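Local atomic coordinates of CobC (Shigella flexneri 2a, PDB entry 6NRU), a protein that hydrolyses the phosphate from alpha-ribazole 5'-phosphate and probably from adenosylcobalamin 5'-phosphate, in assembly of the nucleotide loop of vitamin B12. Residues T28-H42 with E59-D71. Numbering follows the deposited sequence.
Sequences TPLTARGIEQAQNLH and ERAQHTARLVLSD. With SO4 (sulfate ion), chain M; SO4 (sulfate ion), chain N.
Arg-60, in the first turn of helix 59-69, meets the loop ahead of helix 32-42 with its aliphatic root: Arg-60 CB lies 3.7 Å from Leu-30 CD1, the two side chains crossing at about a right angle. Its CG sits between the backbone N and the carbonyl carbon (chi1 67°), and bends further out carry the guanidinium away from Leu-30 into the active site. There NH1 donates to the carbonyl of Gly-24, and Arg-60 NH2 reaches O4 of a sulfate at 3.3 Å.

One turn on, His-63 takes the other branch of Leu-30 over a ring face, a CH-pi contact with Leu-30 CD2 4.0 Å from the ring centroid, while Ile-35 CG1 approaches the CE1 end obliquely. Thr-64 OG1 donates back to Arg-60 O at 3.1 Å and takes a weak hydrogen bond from Gly-12 N; the same OG1 packs beside Leu-30 CD2.

Leu-67 lies at the middle of the interface. Leu-67 CB comes within 3.7 Å of Ala-38 CB, the small methyl letting the helices close to 7.4 Å between axes, and its CD1 rests against Ile-35. Val-68 follows with CG2 against Ala-38 and Leu-41 CB, and its carbonyl receives the one hydrogen bond across the contact: His-42 ND1 to Val-68 O, 2.8 Å and 147° at the hydrogen. The oxygen lies in the imidazole plane, but the donor stands well above the carbonyl plane. Two residues on, Ser-70 CB lies over one face of that ring, 3.3 Å from His-42 CE1.

The helices run in the same general direction, crossing at -39°, and Leu-41, Thr-64 and Val-68 all touch Ile-9 of strand 5-10. Two neighbouring helices packed together against the sheet belong to the alpha/beta histidine phosphatase fold, with Arg-60 beside His-11, the probable phosphohistidine, and near Glu-84.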
ATOM      1  N   THR A  28     -12.937  -0.439  -6.537  1.00 53.00           N
ATOM      2  CA  THR A  28     -12.732  -0.959  -7.884  1.00 55.78           C
ATOM      3  C   THR A  28     -12.237  -2.403  -7.824  1.00 60.09           C
ATOM      4  O   THR A  28     -11.410  -2.742  -6.970  1.00 59.51           O
ATOM      5  CB  THR A  28     -11.732  -0.099  -8.649  1.00 53.00           C
ATOM      6  OG1 THR A  28     -11.351  -0.764  -9.859  1.00 53.62           O
ATOM      7  CG2 THR A  28     -10.499   0.163  -7.800  1.00 50.88           C
ATOM      8  N   PRO A  29     -12.723  -3.274  -8.704  1.00 64.96           N
ATOM      9  CA  PRO A  29     -12.421  -4.702  -8.579  1.00 63.85           C
ATOM     10  C   PRO A  29     -11.051  -5.061  -9.135  1.00 63.59           C
ATOM     11  O   PRO A  29     -10.485  -4.371  -9.984  1.00 63.91           O
ATOM     12  CB  PRO A  29     -13.529  -5.362  -9.403  1.00 64.10           C
ATOM     13  CG  PRO A  29     -13.815  -4.359 -10.472  1.00 65.05           C
ATOM     14  CD  PRO A  29     -13.627  -2.999  -9.837  1.00 65.22           C
ATOM     15  N   LEU A  30     -10.527  -6.176  -8.635  1.00 58.18           N
ATOM     16  CA  LEU A  30      -9.308  -6.748  -9.188  1.00 54.82           C
ATOM     17  C   LEU A  30      -9.576  -7.312 -10.579  1.00 55.00           C
ATOM     18  O   LEU A  30     -10.618  -7.929 -10.825  1.00 59.37           O
ATOM     19  CB  LEU A  30      -8.780  -7.853  -8.269  1.00 53.22           C
ATOM     20  CG  LEU A  30      -7.507  -7.635  -7.447  1.00 47.99           C
ATOM     21  CD1 LEU A  30      -7.583  -6.341  -6.662  1.00 45.66           C
ATOM     22  CD2 LEU A  30      -7.285  -8.812  -6.506  1.00 46.42           C
ATOM     23  N   THR A  31      -8.631  -7.090 -11.493  1.00 48.33           N
ATOM     24  CA  THR A  31      -8.677  -7.692 -12.816  1.00 47.09           C
ATOM     25  C   THR A  31      -8.038  -9.074 -12.780  1.00 48.45           C
ATOM     26  O   THR A  31      -7.133  -9.339 -11.986  1.00 47.60           O
ATOM     27  CB  THR A  31      -7.946  -6.833 -13.851  1.00 43.93           C
ATOM     28  OG1 THR A  31      -6.531  -6.973 -13.683  1.00 42.17           O
ATOM     29  CG2 THR A  31      -8.324  -5.376 -13.707  1.00 42.14           C
ATOM     30  N   ALA A  32      -8.495  -9.943 -13.690  1.00 51.15           N
ATOM     31  CA  ALA A  32      -7.969 -11.305 -13.793  1.00 53.14           C
ATOM     32  C   ALA A  32      -6.447 -11.347 -13.700  1.00 50.51           C
ATOM     33  O   ALA A  32      -5.881 -12.316 -13.181  1.00 45.00           O
ATOM     34  CB  ALA A  32      -8.443 -11.942 -15.104  1.00 49.26           C
ATOM     35  N   ARG A  33      -5.772 -10.299 -14.174  1.00 47.20           N
ATOM     36  CA  ARG A  33      -4.329 -10.199 -13.985  1.00 47.27           C
ATOM     37  C   ARG A  33      -3.980  -9.987 -12.517  1.00 44.88           C
ATOM     38  O   ARG A  33      -2.994 -10.546 -12.022  1.00 40.71           O
ATOM     39  CB  ARG A  33      -3.768  -9.068 -14.843  1.00 47.83           C
ATOM     40  CG  ARG A  33      -2.256  -8.921 -14.778  1.00 50.77           C
ATOM     41  CD  ARG A  33      -1.777  -7.878 -15.774  1.00 56.58           C
ATOM     42  NE  ARG A  33      -0.396  -7.475 -15.531  1.00 60.08           N
ATOM     43  CZ  ARG A  33       0.168  -6.390 -16.055  1.00 63.05           C
ATOM     44  NH1 ARG A  33      -0.533  -5.598 -16.857  1.00 65.68           N
ATOM     45  NH2 ARG A  33       1.431  -6.098 -15.777  1.00 62.20           N
ATOM     46  N   GLY A  34      -4.775  -9.183 -11.805  1.00 46.84           N
ATOM     47  CA  GLY A  34      -4.539  -8.981 -10.384  1.00 47.37           C
ATOM     48  C   GLY A  34      -4.787 -10.221  -9.547  1.00 47.90           C
ATOM     49  O   GLY A  34      -4.106 -10.436  -8.540  1.00 46.06           O
ATOM     50  N   ILE A  35      -5.772 -11.040  -9.927  1.00 49.38           N
ATOM     51  CA  ILE A  35      -5.919 -12.339  -9.276  1.00 50.28           C
ATOM     52  C   ILE A  35      -4.704 -13.221  -9.571  1.00 50.09           C
ATOM     53  O   ILE A  35      -4.178 -13.895  -8.677  1.00 48.68           O
ATOM     54  CB  ILE A  35      -7.239 -13.030  -9.685  1.00 51.17           C
ATOM     55  CG1 ILE A  35      -8.493 -12.332  -9.112  1.00 50.41           C
ATOM     56  CG2 ILE A  35      -7.210 -14.504  -9.268  1.00 52.29           C
ATOM     57  CD1 ILE A  35      -9.053 -11.180  -9.897  1.00 50.65           C
ATOM     58  N   GLU A  36      -4.228 -13.215 -10.823  1.00 52.11           N
ATOM     59  CA  GLU A  36      -3.035 -13.991 -11.166  1.00 55.35           C
ATOM     60  C   GLU A  36      -1.817 -13.504 -10.392  1.00 52.69           C
ATOM     61  O   GLU A  36      -0.981 -14.309  -9.961  1.00 53.81           O
ATOM     62  CB  GLU A  36      -2.770 -13.920 -12.671  1.00 60.51           C
ATOM     63  CG  GLU A  36      -3.614 -14.877 -13.501  1.00 67.31           C
ATOM     64  CD  GLU A  36      -3.888 -14.354 -14.903  1.00 72.32           C
ATOM     65  OE1 GLU A  36      -3.340 -13.293 -15.264  1.00 72.81           O
ATOM     66  OE2 GLU A  36      -4.649 -15.011 -15.647  1.00 75.96           O
ATOM     67  N   GLN A  37      -1.695 -12.186 -10.215  1.00 48.32           N
ATOM     68  CA  GLN A  37      -0.581 -11.639  -9.446  1.00 44.21           C
ATOM     69  C   GLN A  37      -0.634 -12.091  -7.993  1.00 42.71           C
ATOM     70  O   GLN A  37       0.397 -12.432  -7.402  1.00 40.44           O
ATOM     71  CB  GLN A  37      -0.590 -10.114  -9.522  1.00 42.10           C
ATOM     72  CG  GLN A  37      -0.153  -9.544 -10.852  1.00 42.35           C
ATOM     73  CD  GLN A  37      -0.462  -8.067 -10.963  1.00 42.45           C
ATOM     74  OE1 GLN A  37      -1.411  -7.573 -10.349  1.00 42.41           O
ATOM     75  NE2 GLN A  37       0.337  -7.351 -11.747  1.00 41.98           N
ATOM     76  N   ALA A  38      -1.828 -12.095  -7.395  1.00 44.33           N
ATOM     77  CA  ALA A  38      -1.945 -12.490  -5.996  1.00 45.70           C
ATOM     78  C   ALA A  38      -1.775 -13.994  -5.833  1.00 49.70           C
ATOM     79  O   ALA A  38      -1.156 -14.453  -4.865  1.00 50.96           O
ATOM     80  CB  ALA A  38      -3.290 -12.032  -5.431  1.00 45.13           C
ATOM     81  N   GLN A  39      -2.311 -14.777  -6.771  1.00 52.58           N
ATOM     82  CA  GLN A  39      -2.177 -16.227  -6.693  1.00 56.41           C
ATOM     83  C   GLN A  39      -0.722 -16.651  -6.828  1.00 58.68           C
ATOM     84  O   GLN A  39      -0.265 -17.559  -6.125  1.00 61.77           O
ATOM     85  CB  GLN A  39      -3.022 -16.891  -7.776  1.00 59.58           C
ATOM     86  CG  GLN A  39      -4.506 -16.919  -7.479  1.00 62.01           C
ATOM     87  CD  GLN A  39      -5.323 -17.275  -8.704  1.00 66.18           C
ATOM     88  OE1 GLN A  39      -4.843 -17.172  -9.835  1.00 67.48           O
ATOM     89  NE2 GLN A  39      -6.564 -17.699  -8.487  1.00 67.63           N
ATOM     90  N   ASN A  40       0.016 -16.012  -7.738  1.00 57.79           N
ATOM     91  CA  ASN A  40       1.443 -16.288  -7.857  1.00 58.60           C
ATOM     92  C   ASN A  40       2.177 -15.909  -6.578  1.00 56.84           C
ATOM     93  O   ASN A  40       3.071 -16.634  -6.126  1.00 58.66           O
ATOM     94  CB  ASN A  40       2.016 -15.539  -9.061  1.00 59.30           C
ATOM     95  CG  ASN A  40       3.438 -15.953  -9.385  1.00 61.05           C
ATOM     96  OD1 ASN A  40       3.852 -17.078  -9.105  1.00 62.55           O
ATOM     97  ND2 ASN A  40       4.197 -15.041  -9.982  1.00 60.84           N
ATOM     98  N   LEU A  41       1.799 -14.781  -5.968  1.00 53.01           N
ATOM     99  CA  LEU A  41       2.413 -14.372  -4.711  1.00 50.71           C
ATOM    100  C   LEU A  41       2.152 -15.382  -3.602  1.00 51.73           C
ATOM    101  O   LEU A  41       2.995 -15.562  -2.714  1.00 52.82           O
ATOM    102  CB  LEU A  41       1.894 -12.997  -4.294  1.00 48.88           C
ATOM    103  CG  LEU A  41       2.602 -11.779  -4.884  1.00 47.80           C
ATOM    104  CD1 LEU A  41       1.776 -10.527  -4.636  1.00 46.12           C
ATOM    105  CD2 LEU A  41       3.995 -11.634  -4.298  1.00 48.13           C
ATOM    106  N   HIS A  42       0.990 -16.039  -3.630  1.00 51.02           N
ATOM    107  CA  HIS A  42       0.696 -17.057  -2.628  1.00 52.12           C
ATOM    108  C   HIS A  42       1.726 -18.176  -2.663  1.00 53.72           C
ATOM    109  O   HIS A  42       2.201 -18.629  -1.615  1.00 55.62           O
ATOM    110  CB  HIS A  42      -0.704 -17.626  -2.844  1.00 53.53           C
ATOM    111  CG  HIS A  42      -0.877 -19.005  -2.291  1.00 56.66           C
ATOM    112  ND1 HIS A  42      -1.005 -19.252  -0.941  1.00 57.07           N
ATOM    113  CD2 HIS A  42      -0.924 -20.211  -2.901  1.00 59.54           C
ATOM    114  CE1 HIS A  42      -1.135 -20.551  -0.745  1.00 60.01           C
ATOM    115  NE2 HIS A  42      -1.088 -21.157  -1.918  1.00 61.10           N
ATOM    116  N   GLU A  59     -11.387  -3.304  -0.230  1.00 62.77           N
ATOM    117  CA  GLU A  59     -11.581  -4.717  -0.542  1.00 62.56           C
ATOM    118  C   GLU A  59     -10.566  -5.229  -1.554  1.00 60.67           C
ATOM    119  O   GLU A  59     -10.250  -6.424  -1.551  1.00 59.97           O
ATOM    120  CB  GLU A  59     -13.005  -4.952  -1.043  1.00 64.77           C
ATOM    121  CG  GLU A  59     -13.565  -6.304  -0.638  1.00 66.14           C
ATOM    122  CD  GLU A  59     -13.660  -6.459   0.866  1.00 67.38           C
ATOM    123  OE1 GLU A  59     -13.475  -7.592   1.358  1.00 68.08           O
ATOM    124  OE2 GLU A  59     -13.923  -5.449   1.554  1.00 68.54           O
ATOM    125  N   ARG A  60     -10.039  -4.359  -2.419  1.00 60.46           N
ATOM    126  CA  ARG A  60      -9.010  -4.810  -3.349  1.00 60.90           C
ATOM    127  C   ARG A  60      -7.778  -5.312  -2.608  1.00 59.31           C
ATOM    128  O   ARG A  60      -7.092  -6.222  -3.088  1.00 59.83           O
ATOM    129  CB  ARG A  60      -8.636  -3.689  -4.322  1.00 62.41           C
ATOM    130  CG  ARG A  60      -7.933  -2.498  -3.695  1.00 61.12           C
ATOM    131  CD  ARG A  60      -8.446  -1.202  -4.293  1.00 63.38           C
ATOM    132  NE  ARG A  60      -7.393  -0.203  -4.444  1.00 63.01           N
ATOM    133  CZ  ARG A  60      -7.570   1.099  -4.247  1.00 63.58           C
ATOM    134  NH1 ARG A  60      -8.762   1.558  -3.886  1.00 64.42           N
ATOM    135  NH2 ARG A  60      -6.559   1.942  -4.410  1.00 63.87           N
ATOM    136  N   ALA A  61      -7.494  -4.743  -1.432  1.00 56.98           N
ATOM    137  CA  ALA A  61      -6.398  -5.232  -0.607  1.00 52.70           C
ATOM    138  C   ALA A  61      -6.783  -6.513   0.120  1.00 51.56           C
ATOM    139  O   ALA A  61      -5.966  -7.433   0.240  1.00 51.67           O
ATOM    140  CB  ALA A  61      -5.973  -4.157   0.391  1.00 50.96           C
ATOM    141  N   GLN A  62      -8.025  -6.591   0.602  1.00 51.59           N
ATOM    142  CA  GLN A  62      -8.478  -7.799   1.282  1.00 52.61           C
ATOM    143  C   GLN A  62      -8.645  -8.955   0.305  1.00 56.71           C
ATOM    144  O   GLN A  62      -8.325 -10.103   0.636  1.00 55.79           O
ATOM    145  CB  GLN A  62      -9.784  -7.521   2.024  1.00 52.46           C
ATOM    146  CG  GLN A  62      -9.655  -6.435   3.074  1.00 52.41           C
ATOM    147  CD  GLN A  62     -10.886  -6.308   3.935  1.00 55.42           C
ATOM    148  OE1 GLN A  62     -11.127  -7.133   4.815  1.00 57.65           O
ATOM    149  NE2 GLN A  62     -11.676  -5.267   3.692  1.00 56.27           N
ATOM    150  N   HIS A  63      -9.147  -8.674  -0.902  1.00 60.06           N
ATOM    151  CA  HIS A  63      -9.196  -9.699  -1.940  1.00 62.42           C
ATOM    152  C   HIS A  63      -7.805 -10.248  -2.221  1.00 61.49           C
ATOM    153  O   HIS A  63      -7.628 -11.458  -2.403  1.00 64.04           O
ATOM    154  CB  HIS A  63      -9.817  -9.126  -3.215  1.00 43.58           C
ATOM    155  CG  HIS A  63     -10.133 -10.154  -4.258  1.00 47.70           C
ATOM    156  ND1 HIS A  63     -10.797  -9.845  -5.425  1.00 47.51           N
ATOM    157  CD2 HIS A  63      -9.878 -11.483  -4.312  1.00 48.31           C
ATOM    158  CE1 HIS A  63     -10.936 -10.939  -6.155  1.00 49.28           C
ATOM    159  NE2 HIS A  63     -10.385 -11.947  -5.502  1.00 48.64           N
ATOM    160  N   THR A  64      -6.801  -9.371  -2.250  1.00 57.99           N
ATOM    161  CA  THR A  64      -5.428  -9.821  -2.441  1.00 56.44           C
ATOM    162  C   THR A  64      -4.959 -10.660  -1.258  1.00 53.94           C
ATOM    163  O   THR A  64      -4.393 -11.744  -1.439  1.00 55.91           O
ATOM    164  CB  THR A  64      -4.512  -8.614  -2.655  1.00 57.33           C
ATOM    165  OG1 THR A  64      -4.762  -8.049  -3.949  1.00 60.67           O
ATOM    166  CG2 THR A  64      -3.046  -9.023  -2.557  1.00 58.01           C
ATOM    167  N   ALA A  65      -5.206 -10.182  -0.035  1.00 50.77           N
ATOM    168  CA  ALA A  65      -4.755 -10.909   1.147  1.00 50.81           C
ATOM    169  C   ALA A  65      -5.386 -12.292   1.235  1.00 53.15           C
ATOM    170  O   ALA A  65      -4.764 -13.226   1.753  1.00 55.09           O
ATOM    171  CB  ALA A  65      -5.060 -10.102   2.408  1.00 50.69           C
ATOM    172  N   ARG A  66      -6.613 -12.447   0.735  1.00 52.75           N
ATOM    173  CA  ARG A  66      -7.237 -13.764   0.710  1.00 52.82           C
ATOM    174  C   ARG A  66      -6.493 -14.705  -0.231  1.00 53.41           C
ATOM    175  O   ARG A  66      -6.229 -15.862   0.117  1.00 54.61           O
ATOM    176  CB  ARG A  66      -8.705 -13.643   0.289  1.00 53.95           C
ATOM    177  CG  ARG A  66      -9.702 -13.497   1.436  1.00 54.20           C
ATOM    178  CD  ARG A  66     -11.029 -12.944   0.927  1.00 56.08           C
ATOM    179  NE  ARG A  66     -11.365 -13.479  -0.392  1.00 56.17           N
ATOM    180  CZ  ARG A  66     -12.044 -12.814  -1.322  1.00 52.33           C
ATOM    181  NH1 ARG A  66     -12.467 -11.577  -1.087  1.00 49.03           N
ATOM    182  NH2 ARG A  66     -12.297 -13.386  -2.494  1.00 51.62           N
ATOM    183  N   LEU A  67      -6.138 -14.218  -1.421  1.00 54.04           N
ATOM    184  CA  LEU A  67      -5.514 -15.079  -2.420  1.00 56.53           C
ATOM    185  C   LEU A  67      -4.087 -15.440  -2.033  1.00 56.99           C
ATOM    186  O   LEU A  67      -3.639 -16.569  -2.270  1.00 59.76           O
ATOM    187  CB  LEU A  67      -5.549 -14.395  -3.784  1.00 56.24           C
ATOM    188  CG  LEU A  67      -6.957 -14.103  -4.304  1.00 56.99           C
ATOM    189  CD1 LEU A  67      -6.925 -13.104  -5.450  1.00 57.50           C
ATOM    190  CD2 LEU A  67      -7.639 -15.388  -4.731  1.00 59.86           C
ATOM    191  N   VAL A  68      -3.352 -14.497  -1.445  1.00 55.43           N
ATOM    192  CA  VAL A  68      -1.999 -14.800  -0.995  1.00 57.59           C
ATOM    193  C   VAL A  68      -2.033 -15.803   0.150  1.00 62.00           C
ATOM    194  O   VAL A  68      -1.204 -16.717   0.219  1.00 66.06           O
ATOM    195  CB  VAL A  68      -1.266 -13.506  -0.598  1.00 55.29           C
ATOM    196  CG1 VAL A  68       0.159 -13.811  -0.159  1.00 55.30           C
ATOM    197  CG2 VAL A  68      -1.266 -12.519  -1.759  1.00 55.03           C
ATOM    198  N   LEU A  69      -2.919 -15.567   1.095  1.00 61.59           N
ATOM    199  CA  LEU A  69      -3.084 -16.444   2.230  1.00 64.71           C
ATOM    200  C   LEU A  69      -3.656 -17.813   1.931  1.00 69.38           C
ATOM    201  O   LEU A  69      -3.210 -18.763   2.501  1.00 73.12           O
ATOM    202  CB  LEU A  69      -3.891 -15.766   3.315  1.00 64.93           C
ATOM    203  CG  LEU A  69      -3.111 -14.708   4.075  1.00 64.26           C
ATOM    204  CD1 LEU A  69      -3.620 -14.620   5.494  1.00 66.42           C
ATOM    205  CD2 LEU A  69      -1.636 -15.036   4.059  1.00 64.89           C
ATOM    206  N   SER A  70      -4.656 -17.909   1.068  1.00 72.71           N
ATOM    207  CA  SER A  70      -5.262 -19.201   0.730  1.00 79.61           C
ATOM    208  C   SER A  70      -5.811 -19.971   1.949  1.00 84.72           C
ATOM    209  O   SER A  70      -6.634 -19.457   2.687  1.00 88.73           O
ATOM    210  CB  SER A  70      -4.368 -20.047  -0.186  1.00 81.32           C
ATOM    211  OG  SER A  70      -4.845 -21.355  -0.345  1.00 83.86           O
ATOM    212  N   ASP A  71      -5.359 -21.196   2.154  1.00 83.11           N
ATOM    213  CA  ASP A  71      -5.840 -22.036   3.240  1.00 88.32           C
ATOM    214  C   ASP A  71      -5.060 -21.866   4.537  1.00 89.52           C
ATOM    215  O   ASP A  71      -5.330 -22.555   5.513  1.00 91.47           O
ATOM    216  CB  ASP A  71      -5.735 -23.507   2.840  1.00 93.39           C
ATOM    217  CG  ASP A  71      -6.754 -23.922   1.810  1.00 96.56           C
ATOM    218  OD1 ASP A  71      -6.338 -24.395   0.739  1.00 98.31           O
ATOM    219  OD2 ASP A  71      -7.968 -23.804   2.073  1.00 97.68           O
TER
HETATM  220  S   SO4 M 301       2.180  -9.823 -13.985  1.00112.96           S
HETATM  221  O1  SO4 M 301       2.499  -9.328 -12.649  1.00112.67           O
HETATM  222  O2  SO4 M 301       1.646  -8.731 -14.790  1.00113.12           O
HETATM  223  O3  SO4 M 301       3.389 -10.340 -14.616  1.00113.16           O
HETATM  224  O4  SO4 M 301       1.185 -10.890 -13.894  1.00113.14           O
HETATM  225  S   SO4 N 302      -3.245   2.498  -7.332  1.00116.97           S
HETATM  226  O1  SO4 N 302      -3.030   3.753  -6.617  1.00116.75           O
HETATM  227  O2  SO4 N 302      -3.850   2.778  -8.631  1.00116.81           O
HETATM  228  O3  SO4 N 302      -1.968   1.820  -7.524  1.00117.00           O
HETATM  229  O4  SO4 N 302      -4.133   1.637  -6.555  1.00117.17           O
HETATM  230  O   HOH W   1       1.448 -17.983   0.850  1.00 39.88           O